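Local coordinates for protein alpha-1,3-glucanase (Bacillus circulans, PDB 5ZRU) that probably hydrolyses alpha-1,3-glucan; this chain is the GH87-family catalytic unit of a longer protein and binds calcium and zinc ions, at residues N362-N367 with N393-Y398. Numbering follows the deposited sequence.
Sequences NSTVRN and NNTFSY
Strands 364-366 and 395-397 pair in parallel, in register, on successive coils of the beta-helix of the catalytic unit; strand 340-342 pairs with 364-366 on its other side. Thr-364 is paired with Thr-395, Val-365 with Phe-396 and Arg-366 with Ser-397. The strand axes are 4.7 Å apart and 4° from parallel. Thr-395 N bonds to Ser-363 O, Val-365 N to Thr-395 O and Ser-397 N to Val-365 O. A weak bond from Asn-367 N to Ser-397 O ends the series.

Before the strands, Asn-394 turns its amide towards segment 362-367. Its OD1 accepts Ser-363 N at 3.0 Å, in the plane of the carbonyl. Its ND2 donates to Thr-360 O. The amide is thus held at both ends. An alanine here would probably leave Ser-363 N and Thr-360 O without these side-chain mates. One position earlier, Asn-362 and Asn-393 lie side by side with amide planes 46° apart. Asn-393 ND2 donates to Asn-362 OD1 at 3.3 Å, and Asn-362 ND2 goes on to Asn-337 OD1.

On the Val-365 face, CG2 approaches Phe-396 CE1 obliquely at 3.7 Å. Val-365 CG1 is anti to the backbone N (chi1 180°), which leaves CG2 beside that N and next to the ring. Leu-378, from strand 378-381, touches both residues. On the other face, Thr-364 and Thr-395 run side by side, and a water donates to Ser-363 O and Asn-393 O and accepts from Thr-395 OG1 at 2.7 Å. Arg-366 leads away to a salt bridge with Glu-342.

Parallel strands stacked in register, with asparagines repeated at matching turns, are characteristic of a right-handed beta-helix, consistent with the pectate lyase-like clan of this domain.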
loop_
_atom_site.group_PDB
_atom_site.type_symbol
_atom_site.label_atom_id
_atom_site.label_comp_id
_atom_site.label_asym_id
_atom_site.label_seq_id
_atom_site.Cartn_x
_atom_site.Cartn_y
_atom_site.Cartn_z
ATOM N N ASN A 362 3.833 19.564 -4.640
ATOM C CA ASN A 362 2.609 20.106 -4.059
ATOM C C ASN A 362 1.457 19.118 -4.142
ATOM O O ASN A 362 0.298 19.512 -4.265
ATOM C CB ASN A 362 2.231 21.426 -4.735
ATOM C CG ASN A 362 3.271 22.485 -4.515
ATOM O OD1 ASN A 362 3.576 22.827 -3.376
ATOM N ND2 ASN A 362 3.845 22.994 -5.600
ATOM N N SER A 363 1.772 17.829 -4.062
ATOM C CA SER A 363 0.806 16.771 -4.294
ATOM C C SER A 363 0.603 15.970 -3.014
ATOM O O SER A 363 1.416 16.028 -2.086
ATOM C CB SER A 363 1.267 15.866 -5.443
ATOM O OG SER A 363 1.343 16.597 -6.660
ATOM N N THR A 364 -0.499 15.222 -2.971
ATOM C CA THR A 364 -0.994 14.683 -1.711
ATOM C C THR A 364 -1.576 13.287 -1.905
ATOM O O THR A 364 -2.260 13.027 -2.901
ATOM C CB THR A 364 -2.070 15.613 -1.116
ATOM O OG1 THR A 364 -1.531 16.935 -0.934
ATOM C CG2 THR A 364 -2.574 15.077 0.226
ATOM N N VAL A 365 -1.315 12.395 -0.950
ATOM C CA VAL A 365 -2.125 11.191 -0.756
ATOM C C VAL A 365 -2.778 11.316 0.613
ATOM O O VAL A 365 -2.081 11.523 1.617
ATOM C CB VAL A 365 -1.302 9.894 -0.838
ATOM C CG1 VAL A 365 -2.216 8.690 -0.624
ATOM C CG2 VAL A 365 -0.564 9.784 -2.171
ATOM N N ARG A 366 -4.107 11.218 0.662
ATOM C CA ARG A 366 -4.773 11.390 1.945
ATOM C C ARG A 366 -6.005 10.502 2.061
ATOM O O ARG A 366 -6.610 10.091 1.068
ATOM C CB ARG A 366 -5.154 12.854 2.199
ATOM C CG ARG A 366 -6.175 13.425 1.247
ATOM C CD ARG A 366 -6.379 14.931 1.506
ATOM N NE ARG A 366 -7.430 15.461 0.643
ATOM C CZ ARG A 366 -7.579 16.744 0.332
ATOM N NH1 ARG A 366 -6.733 17.655 0.805
ATOM N NH2 ARG A 366 -8.570 17.116 -0.471
ATOM N N ASN A 367 -6.356 10.221 3.311
ATOM C CA ASN A 367 -7.507 9.399 3.682
ATOM C C ASN A 367 -7.616 8.142 2.830
ATOM O O ASN A 367 -8.669 7.826 2.273
ATOM C CB ASN A 367 -8.811 10.193 3.621
ATOM C CG ASN A 367 -9.894 9.543 4.446
ATOM O OD1 ASN A 367 -9.691 9.261 5.621
ATOM N ND2 ASN A 367 -11.026 9.244 3.823
ATOM N N ASN A 393 7.268 19.847 -1.433
ATOM C CA ASN A 393 5.991 20.117 -0.764
ATOM C C ASN A 393 4.938 19.036 -1.018
ATOM O O ASN A 393 3.765 19.337 -1.233
ATOM C CB ASN A 393 5.442 21.488 -1.175
ATOM C CG ASN A 393 6.460 22.593 -1.016
ATOM O OD1 ASN A 393 7.368 22.495 -0.187
ATOM N ND2 ASN A 393 6.319 23.657 -1.818
ATOM N N ASN A 394 5.335 17.768 -0.970
ATOM C CA ASN A 394 4.353 16.696 -1.075
ATOM C C ASN A 394 3.882 16.270 0.315
ATOM O O ASN A 394 4.596 16.426 1.308
ATOM C CB ASN A 394 4.930 15.505 -1.843
ATOM C CG ASN A 394 5.223 15.851 -3.296
ATOM O OD1 ASN A 394 4.410 16.493 -3.962
ATOM N ND2 ASN A 394 6.387 15.445 -3.786
ATOM N N THR A 395 2.659 15.747 0.383
ATOM C CA THR A 395 1.996 15.461 1.652
ATOM C C THR A 395 1.366 14.074 1.632
ATOM O O THR A 395 0.597 13.761 0.721
ATOM C CB THR A 395 0.896 16.480 1.941
ATOM O OG1 THR A 395 1.457 17.798 1.970
ATOM C CG2 THR A 395 0.200 16.154 3.268
ATOM N N PHE A 396 1.651 13.276 2.662
ATOM C CA PHE A 396 1.042 11.961 2.881
ATOM C C PHE A 396 0.350 12.018 4.240
ATOM O O PHE A 396 1.008 11.836 5.269
ATOM C CB PHE A 396 2.089 10.833 2.880
ATOM C CG PHE A 396 2.811 10.633 1.563
ATOM C CD1 PHE A 396 2.151 10.767 0.349
ATOM C CD2 PHE A 396 4.158 10.284 1.554
ATOM C CE1 PHE A 396 2.835 10.572 -0.857
ATOM C CE2 PHE A 396 4.843 10.083 0.357
ATOM C CZ PHE A 396 4.189 10.229 -0.848
ATOM N N SER A 397 -0.963 12.256 4.272
ATOM C CA SER A 397 -1.608 12.484 5.558
ATOM C C SER A 397 -2.925 11.732 5.672
ATOM O O SER A 397 -3.618 11.507 4.683
ATOM C CB SER A 397 -1.840 13.989 5.807
ATOM O OG SER A 397 -0.583 14.634 5.997
ATOM N N TYR A 398 -3.257 11.355 6.910
ATOM C CA TYR A 398 -4.531 10.700 7.232
ATOM C C TYR A 398 -4.695 9.382 6.483
ATOM O O TYR A 398 -5.780 9.054 6.005
ATOM C CB TYR A 398 -5.719 11.626 6.961
ATOM C CG TYR A 398 -5.746 12.817 7.896
ATOM C CD1 TYR A 398 -6.268 12.701 9.181
ATOM C CD2 TYR A 398 -5.228 14.046 7.500
ATOM C CE1 TYR A 398 -6.287 13.790 10.046
ATOM C CE2 TYR A 398 -5.244 15.137 8.357
ATOM C CZ TYR A 398 -5.765 14.999 9.623
ATOM O OH TYR A 398 -5.773 16.093 10.458
HETATM O O HOH W 1 1.121 18.733 -0.593
#